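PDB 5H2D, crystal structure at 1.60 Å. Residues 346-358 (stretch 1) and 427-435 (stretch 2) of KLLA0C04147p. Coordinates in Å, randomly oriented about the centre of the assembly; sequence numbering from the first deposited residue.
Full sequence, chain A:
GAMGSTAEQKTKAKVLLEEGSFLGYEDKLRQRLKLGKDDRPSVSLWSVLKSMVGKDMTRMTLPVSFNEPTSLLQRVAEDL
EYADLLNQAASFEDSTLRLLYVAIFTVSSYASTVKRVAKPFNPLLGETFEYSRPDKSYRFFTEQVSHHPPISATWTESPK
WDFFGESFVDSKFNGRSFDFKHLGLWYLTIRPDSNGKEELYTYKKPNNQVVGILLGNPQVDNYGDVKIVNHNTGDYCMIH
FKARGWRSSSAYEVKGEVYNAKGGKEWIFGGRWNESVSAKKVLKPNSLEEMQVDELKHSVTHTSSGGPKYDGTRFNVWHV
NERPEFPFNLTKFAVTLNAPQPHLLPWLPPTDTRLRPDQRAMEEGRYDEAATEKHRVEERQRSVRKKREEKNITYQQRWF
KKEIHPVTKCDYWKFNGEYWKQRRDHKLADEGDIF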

ATOM      1  N   PRO A 346      -7.358  16.868  16.265  1.00 15.31           N
ATOM      2  CA  PRO A 346      -8.766  17.191  16.560  1.00 18.73           C
ATOM      3  C   PRO A 346      -9.742  16.729  15.488  1.00 16.37           C
ATOM      4  O   PRO A 346     -10.934  16.572  15.790  1.00 18.06           O
ATOM      5  CB  PRO A 346      -8.762  18.722  16.687  1.00 18.32           C
ATOM      6  CG  PRO A 346      -7.330  19.080  16.990  1.00 21.09           C
ATOM      7  CD  PRO A 346      -6.526  18.081  16.176  1.00 18.38           C
ATOM      8  N   TRP A 347      -9.269  16.474  14.262  1.00 13.38           N
ATOM      9  CA  TRP A 347     -10.124  16.036  13.167  1.00 14.00           C
ATOM     10  C   TRP A 347     -10.384  14.535  13.167  1.00 13.90           C
ATOM     11  O   TRP A 347     -11.354  14.089  12.549  1.00 14.62           O
ATOM     12  CB  TRP A 347      -9.490  16.411  11.822  1.00 13.83           C
ATOM     13  CG  TRP A 347      -9.360  17.888  11.619  1.00 14.89           C
ATOM     14  CD1 TRP A 347      -8.275  18.672  11.916  1.00 13.97           C
ATOM     15  CD2 TRP A 347     -10.362  18.768  11.098  1.00 17.11           C
ATOM     16  NE1 TRP A 347      -8.548  19.989  11.605  1.00 17.27           N
ATOM     17  CE2 TRP A 347      -9.817  20.071  11.101  1.00 16.39           C
ATOM     18  CE3 TRP A 347     -11.667  18.579  10.630  1.00 16.20           C
ATOM     19  CZ2 TRP A 347     -10.538  21.183  10.651  1.00 17.75           C
ATOM     20  CZ3 TRP A 347     -12.379  19.682  10.179  1.00 20.77           C
ATOM     21  CH2 TRP A 347     -11.807  20.967  10.192  1.00 20.00           C
ATOM     22  N   LEU A 348      -9.545  13.759  13.831  1.00 12.41           N
ATOM     23  CA  LEU A 348      -9.574  12.320  13.627  1.00 13.60           C
ATOM     24  C   LEU A 348     -10.759  11.653  14.318  1.00 13.32           C
ATOM     25  O   LEU A 348     -11.186  12.074  15.401  1.00 14.66           O
ATOM     26  CB  LEU A 348      -8.290  11.692  14.159  1.00 12.12           C
ATOM     27  CG  LEU A 348      -6.994  12.146  13.493  1.00 13.01           C
ATOM     28  CD1 LEU A 348      -5.809  11.560  14.245  1.00 12.69           C
ATOM     29  CD2 LEU A 348      -6.954  11.739  12.015  1.00 12.51           C
ATOM     30  N   PRO A 349     -11.260  10.568  13.743  1.00 12.75           N
ATOM     31  CA  PRO A 349     -12.171   9.688  14.475  1.00 13.44           C
ATOM     32  C   PRO A 349     -11.413   8.969  15.568  1.00 12.12           C
ATOM     33  O   PRO A 349     -10.184   8.836  15.475  1.00 13.42           O
ATOM     34  CB  PRO A 349     -12.644   8.704  13.394  1.00 13.33           C
ATOM     35  CG  PRO A 349     -11.468   8.620  12.446  1.00 15.01           C
ATOM     36  CD  PRO A 349     -10.816   9.985  12.462  1.00 12.10           C
ATOM     37  N   PRO A 350     -12.100   8.468  16.600  1.00 13.86           N
ATOM     38  CA  PRO A 350     -11.396   7.730  17.662  1.00 16.00           C
ATOM     39  C   PRO A 350     -10.734   6.458  17.177  1.00 13.74           C
ATOM     40  O   PRO A 350      -9.947   5.875  17.929  1.00 14.26           O
ATOM     41  CB  PRO A 350     -12.501   7.415  18.681  1.00 17.91           C
ATOM     42  CG  PRO A 350     -13.659   8.259  18.297  1.00 23.40           C
ATOM     43  CD  PRO A 350     -13.539   8.621  16.866  1.00 16.72           C
ATOM     44  N   THR A 351     -11.029   6.021  15.958  1.00 11.58           N
ATOM     45  CA  THR A 351     -10.502   4.785  15.413  1.00 12.24           C
ATOM     46  C   THR A 351      -9.196   4.960  14.648  1.00 10.99           C
ATOM     47  O   THR A 351      -8.642   3.954  14.200  1.00 10.30           O
ATOM     48  CB  THR A 351     -11.531   4.155  14.472  1.00 11.25           C
ATOM     49  OG1 THR A 351     -11.884   5.120  13.473  1.00 11.91           O
ATOM     50  CG2 THR A 351     -12.782   3.689  15.242  1.00 13.75           C
ATOM     51  N   ASP A 352      -8.696   6.182  14.463  1.00 10.58           N
ATOM     52  CA  ASP A 352      -7.521   6.355  13.615  1.00  9.99           C
ATOM     53  C   ASP A 352      -6.284   5.725  14.246  1.00 10.83           C
ATOM     54  O   ASP A 352      -6.045   5.850  15.451  1.00 11.05           O
ATOM     55  CB  ASP A 352      -7.246   7.833  13.324  1.00 11.69           C
ATOM     56  CG  ASP A 352      -6.179   8.014  12.248  1.00 10.17           C
ATOM     57  OD1 ASP A 352      -6.533   7.933  11.046  1.00 10.72           O
ATOM     58  OD2 ASP A 352      -4.992   8.206  12.599  1.00 11.08           O
ATOM     59  N   THR A 353      -5.480   5.060  13.403  1.00  9.33           N
ATOM     60  CA  THR A 353      -4.263   4.382  13.852  1.00  9.26           C
ATOM     61  C   THR A 353      -3.324   5.286  14.649  1.00 10.23           C
ATOM     62  O   THR A 353      -2.640   4.807  15.563  1.00 10.51           O
ATOM     63  CB  THR A 353      -3.519   3.813  12.636  1.00  9.04           C
ATOM     64  OG1 THR A 353      -4.395   2.915  11.938  1.00  9.36           O
ATOM     65  CG2 THR A 353      -2.218   3.074  13.069  1.00  9.87           C
ATOM     66  N   ARG A 354      -3.269   6.587  14.328  1.00 10.73           N
ATOM     67  CA  ARG A 354      -2.390   7.478  15.092  1.00 11.04           C
ATOM     68  C   ARG A 354      -2.736   7.476  16.576  1.00 10.88           C
ATOM     69  O   ARG A 354      -1.872   7.758  17.414  1.00 12.52           O
ATOM     70  CB  ARG A 354      -2.468   8.901  14.548  1.00 10.86           C
ATOM     71  CG  ARG A 354      -1.861   9.052  13.176  1.00  9.62           C
ATOM     72  CD  ARG A 354      -2.227  10.411  12.631  1.00 10.60           C
ATOM     73  NE  ARG A 354      -1.818  10.599  11.246  1.00 10.97           N
ATOM     74  CZ  ARG A 354      -2.575  10.280  10.210  1.00  8.85           C
ATOM     75  NH1 ARG A 354      -3.763   9.731  10.408  1.00 10.53           N
ATOM     76  NH2 ARG A 354      -2.156  10.522   8.979  1.00  9.40           N
ATOM     77  N   LEU A 355      -3.978   7.156  16.920  1.00 11.16           N
ATOM     78  CA  LEU A 355      -4.414   7.138  18.311  1.00 11.76           C
ATOM     79  C   LEU A 355      -4.263   5.777  18.957  1.00 11.50           C
ATOM     80  O   LEU A 355      -4.601   5.627  20.141  1.00 11.84           O
ATOM     81  CB  LEU A 355      -5.878   7.578  18.412  1.00 11.91           C
ATOM     82  CG  LEU A 355      -6.155   8.930  17.772  1.00 13.08           C
ATOM     83  CD1 LEU A 355      -7.636   9.284  17.806  1.00 14.73           C
ATOM     84  CD2 LEU A 355      -5.320  10.009  18.453  1.00 16.60           C
ATOM     85  N   ARG A 356      -3.783   4.782  18.217  1.00  9.55           N
ATOM     86  CA  ARG A 356      -3.681   3.433  18.762  1.00 11.30           C
ATOM     87  C   ARG A 356      -2.566   3.362  19.802  1.00 13.89           C
ATOM     88  O   ARG A 356      -1.405   3.623  19.471  1.00 11.68           O
ATOM     89  CB  ARG A 356      -3.460   2.422  17.637  1.00 10.16           C
ATOM     90  CG  ARG A 356      -3.532   1.034  18.176  1.00 12.43           C
ATOM     91  CD  ARG A 356      -3.398  -0.052  17.132  1.00 11.65           C
ATOM     92  NE  ARG A 356      -3.257  -1.306  17.855  1.00 11.22           N
ATOM     93  CZ  ARG A 356      -3.490  -2.512  17.353  1.00 12.01           C
ATOM     94  NH1 ARG A 356      -3.909  -2.660  16.101  1.00 11.74           N
ATOM     95  NH2 ARG A 356      -3.309  -3.575  18.131  1.00 12.25           N
ATOM     96  N   PRO A 357      -2.868   3.022  21.064  1.00 11.21           N
ATOM     97  CA  PRO A 357      -1.911   3.273  22.151  1.00 10.88           C
ATOM     98  C   PRO A 357      -0.784   2.264  22.267  1.00 11.19           C
ATOM     99  O   PRO A 357       0.312   2.637  22.712  1.00 12.95           O
ATOM    100  CB  PRO A 357      -2.803   3.250  23.407  1.00 13.54           C
ATOM    101  CG  PRO A 357      -3.969   2.410  23.044  1.00 14.58           C
ATOM    102  CD  PRO A 357      -4.215   2.709  21.569  1.00 10.45           C
ATOM    103  N   ASP A 358      -1.024   0.989  21.935  1.00 11.00           N
ATOM    104  CA  ASP A 358       0.087   0.039  21.961  1.00 10.47           C
ATOM    105  C   ASP A 358       1.084   0.347  20.852  1.00 12.20           C
ATOM    106  O   ASP A 358       2.305   0.332  21.070  1.00 11.98           O
ATOM    107  CB  ASP A 358      -0.404  -1.418  21.880  1.00 12.41           C
ATOM    108  CG  ASP A 358      -1.419  -1.673  20.775  1.00 14.49           C
ATOM    109  OD1 ASP A 358      -2.005  -0.724  20.208  1.00 13.16           O
ATOM    110  OD2 ASP A 358      -1.657  -2.873  20.508  1.00 12.48           O
ATOM    111  N   LYS A 427     -18.279  15.396  13.036  1.00 17.38           N
ATOM    112  CA  LYS A 427     -19.299  14.433  13.429  1.00 18.85           C
ATOM    113  C   LYS A 427     -18.726  13.057  13.756  1.00 20.56           C
ATOM    114  O   LYS A 427     -19.470  12.076  13.778  1.00 23.00           O
ATOM    115  CB  LYS A 427     -20.356  14.308  12.331  1.00 20.91           C
ATOM    116  CG  LYS A 427     -21.193  15.565  12.128  1.00 24.78           C
ATOM    117  CD  LYS A 427     -22.018  15.849  13.367  1.00 30.40           C
ATOM    118  CE  LYS A 427     -23.044  16.951  13.130  1.00 36.44           C
ATOM    119  NZ  LYS A 427     -23.918  17.140  14.329  1.00 44.17           N
ATOM    120  N   LEU A 428     -17.427  12.960  14.032  1.00 19.50           N
ATOM    121  CA  LEU A 428     -16.794  11.654  14.202  1.00 20.23           C
ATOM    122  C   LEU A 428     -16.579  11.247  15.658  1.00 24.20           C
ATOM    123  O   LEU A 428     -16.168  10.106  15.909  1.00 21.32           O
ATOM    124  CB  LEU A 428     -15.446  11.629  13.471  1.00 17.00           C
ATOM    125  CG  LEU A 428     -15.472  11.843  11.961  1.00 16.35           C
ATOM    126  CD1 LEU A 428     -14.060  11.765  11.402  1.00 16.36           C
ATOM    127  CD2 LEU A 428     -16.377  10.790  11.316  1.00 16.88           C
ATOM    128  N   ALA A 429     -16.877  12.119  16.625  1.00 20.15           N
ATOM    129  CA  ALA A 429     -16.408  11.890  17.990  1.00 27.17           C
ATOM    130  C   ALA A 429     -16.905  10.573  18.573  1.00 30.01           C
ATOM    131  O   ALA A 429     -16.250  10.003  19.454  1.00 32.47           O
ATOM    132  CB  ALA A 429     -16.821  13.052  18.890  1.00 30.14           C
ATOM    133  N   ASP A 430     -18.048  10.067  18.115  1.00 27.68           N
ATOM    134  CA  ASP A 430     -18.564   8.803  18.625  1.00 34.40           C
ATOM    135  C   ASP A 430     -18.592   7.712  17.556  1.00 31.43           C
ATOM    136  O   ASP A 430     -19.369   6.759  17.651  1.00 34.52           O
ATOM    137  CB  ASP A 430     -19.950   8.996  19.239  1.00 39.73           C
ATOM    138  CG  ASP A 430     -19.910   9.057  20.762  1.00 46.92           C
ATOM    139  OD1 ASP A 430     -19.034   8.399  21.364  1.00 46.63           O
ATOM    140  OD2 ASP A 430     -20.754   9.761  21.359  1.00 50.36           O
ATOM    141  N   GLU A 431     -17.739   7.833  16.537  1.00 29.93           N
ATOM    142  CA  GLU A 431     -17.650   6.830  15.471  1.00 25.54           C
ATOM    143  C   GLU A 431     -16.594   5.785  15.840  1.00 28.92           C
ATOM    144  O   GLU A 431     -15.503   5.721  15.271  1.00 29.31           O
ATOM    145  CB  GLU A 431     -17.333   7.492  14.138  1.00 25.04           C
ATOM    146  CG  GLU A 431     -18.463   8.351  13.570  1.00 27.62           C
ATOM    147  CD  GLU A 431     -19.642   7.534  13.071  1.00 29.67           C
ATOM    148  OE1 GLU A 431     -20.617   8.138  12.572  1.00 34.47           O
ATOM    149  OE2 GLU A 431     -19.600   6.289  13.164  1.00 30.26           O
ATOM    150  N   GLY A 432     -16.938   4.964  16.817  1.00 29.12           N
ATOM    151  CA  GLY A 432     -16.085   3.855  17.198  1.00 27.91           C
ATOM    152  C   GLY A 432     -15.419   4.075  18.550  1.00 25.51           C
ATOM    153  O   GLY A 432     -15.159   5.211  18.974  1.00 31.31           O
ATOM    154  N   ASP A 433     -15.131   2.973  19.236  1.00 21.75           N
ATOM    155  CA  ASP A 433     -14.491   3.008  20.554  1.00 21.99           C
ATOM    156  C   ASP A 433     -13.726   1.688  20.714  1.00 23.33           C
ATOM    157  O   ASP A 433     -14.263   0.707  21.232  1.00 24.30           O
ATOM    158  CB  ASP A 433     -15.525   3.217  21.650  1.00 26.73           C
ATOM    159  CG  ASP A 433     -14.925   3.182  23.045  1.00 29.50           C
ATOM    160  OD1 ASP A 433     -13.679   3.269  23.182  1.00 26.67           O
ATOM    161  OD2 ASP A 433     -15.713   3.081  24.010  1.00 33.84           O
ATOM    162  N   ILE A 434     -12.478   1.671  20.235  1.00 16.18           N
ATOM    163  CA  ILE A 434     -11.736   0.417  20.092  1.00 13.15           C
ATOM    164  C   ILE A 434     -10.378   0.441  20.783  1.00 16.40           C
ATOM    165  O   ILE A 434      -9.727  -0.605  20.891  1.00 17.53           O
ATOM    166  CB  ILE A 434     -11.559   0.057  18.600  1.00 14.97           C
ATOM    167  CG1 ILE A 434     -10.826   1.180  17.860  1.00 14.73           C
ATOM    168  CG2 ILE A 434     -12.918  -0.242  17.961  1.00 18.17           C
ATOM    169  CD1 ILE A 434     -10.514   0.858  16.374  1.00 13.16           C
ATOM    170  N   PHE A 435      -9.929   1.610  21.246  1.00 16.12           N
ATOM    171  CA  PHE A 435      -8.610   1.719  21.881  1.00 15.09           C
ATOM    172  C   PHE A 435      -8.712   1.890  23.399  1.00 21.98           C
ATOM    173  O   PHE A 435      -9.540   1.245  24.040  1.00 22.02           O
ATOM    174  CB  PHE A 435      -7.812   2.893  21.301  1.00 13.62           C
ATOM    175  CG  PHE A 435      -7.520   2.785  19.812  1.00 13.36           C
ATOM    176  CD1 PHE A 435      -7.212   1.563  19.220  1.00 14.04           C
ATOM    177  CD2 PHE A 435      -7.559   3.920  19.019  1.00 13.69           C
ATOM    178  CE1 PHE A 435      -6.935   1.490  17.861  1.00 12.79           C
ATOM    179  CE2 PHE A 435      -7.298   3.855  17.658  1.00 13.16           C
ATOM    180  CZ  PHE A 435      -6.989   2.631  17.079  1.00 12.35           C
TER
HETATM  181  O   HOH W   1     -11.174   4.127  19.857  1.00 19.08           O
HETATM  182  O   HOH W   2     -14.485   5.469  12.407  1.00 17.38           O

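The carboxy-terminal segment of the chain, residues 427-435, packs against residues 346-358, a loop-rich stretch with 3-10 segments at 346-347 and 353-355 and the start of a helix at 357, and buries 573 Å² in total. No direct hydrogen bond joins the two stretches. The contact rests on van der Waals packing and two bridging waters, and three residues, Phe435, Pro350 and Thr351, cover the most surface.

Phe435, the last residue of the chain, contributes the largest share, 136 Å². Its CA-to-CB bond points toward stretch 1, and the m rotamer (chi1 -61°) carries the ring in among residues 350-357. Arg356 lies over one face: its CA sits 3.7 Å from the centroid of the Phe435 ring and only 6° off the ring normal, a CH-pi contact with nearly ideal centring. The side chain of Arg356 then runs on past the ring, with CG 3.4 Å from Phe435 CE1, and its end leads away. There Arg356 NE donates to Asp358 OD1 at 2.7 Å and Arg356 NH2 to Asp358 OD2 at 3.0 Å, so the guanidinium is engaged in a salt bridge within its own stretch while the aliphatic part of the side chain meets the aromatic ring. At the ring edge, near its plane, Asp352 O approaches Phe435 CE2 to 3.2 Å, a favourable arrangement because the edge of an aromatic ring carries partial positive charge. Asp352 O also accepts a backbone hydrogen bond from Leu355 N at 2.9 Å. Pro357 adds an apolar contact, its CD 3.6 Å from Phe435 CB.

Pro350 covers 82 Å² and packs chiefly against Leu428 to Gly432, while Pro350 O also lies 3.3 Å from Phe435 CD2. Its CA-to-CB bond points toward stretch 2, and its ring packs on a type I turn running from Leu428 to Glu431, closed by a 2.8 Å hydrogen bond from Glu431 N to Leu428 O. Backbone oxygens lie close to the proline ring: Pro350 CD is 3.2 Å from Leu428 O, and Pro350 CG is 3.3 Å from Ala429 O and 3.5 Å from Gly432 O. Pro350 itself belongs to a type I turn, Pro349 to Asp352, so a turn from each stretch takes part in the contact. Next to it, the CA-to-CB bond of Leu428 points toward stretch 1, where Leu428 CD1 packs 3.8 Å from Pro349 CD and 3.7 Å from Trp347 O.

Thr351 buries 69 Å². Its CG2 lies 3.4 Å from Glu431 O, 3.8 Å from Gly432 CA and 3.8 Å from Ile434 CD1. The absence of a side chain at Gly432 matters here: an ideal CB would fall 2.4 Å from Thr351 CG2, a clash, and the backbone angles of 109/151 by themselves call for glycine.

Water supplies the polar links. Water 1 donates to Pro350 O at 2.9 Å and accepts from Ile434 N at 2.8 Å; water 2 donates to Glu431 O at 3.0 Å and is hydrogen-bonded to Thr351 OG1 at 2.8 Å.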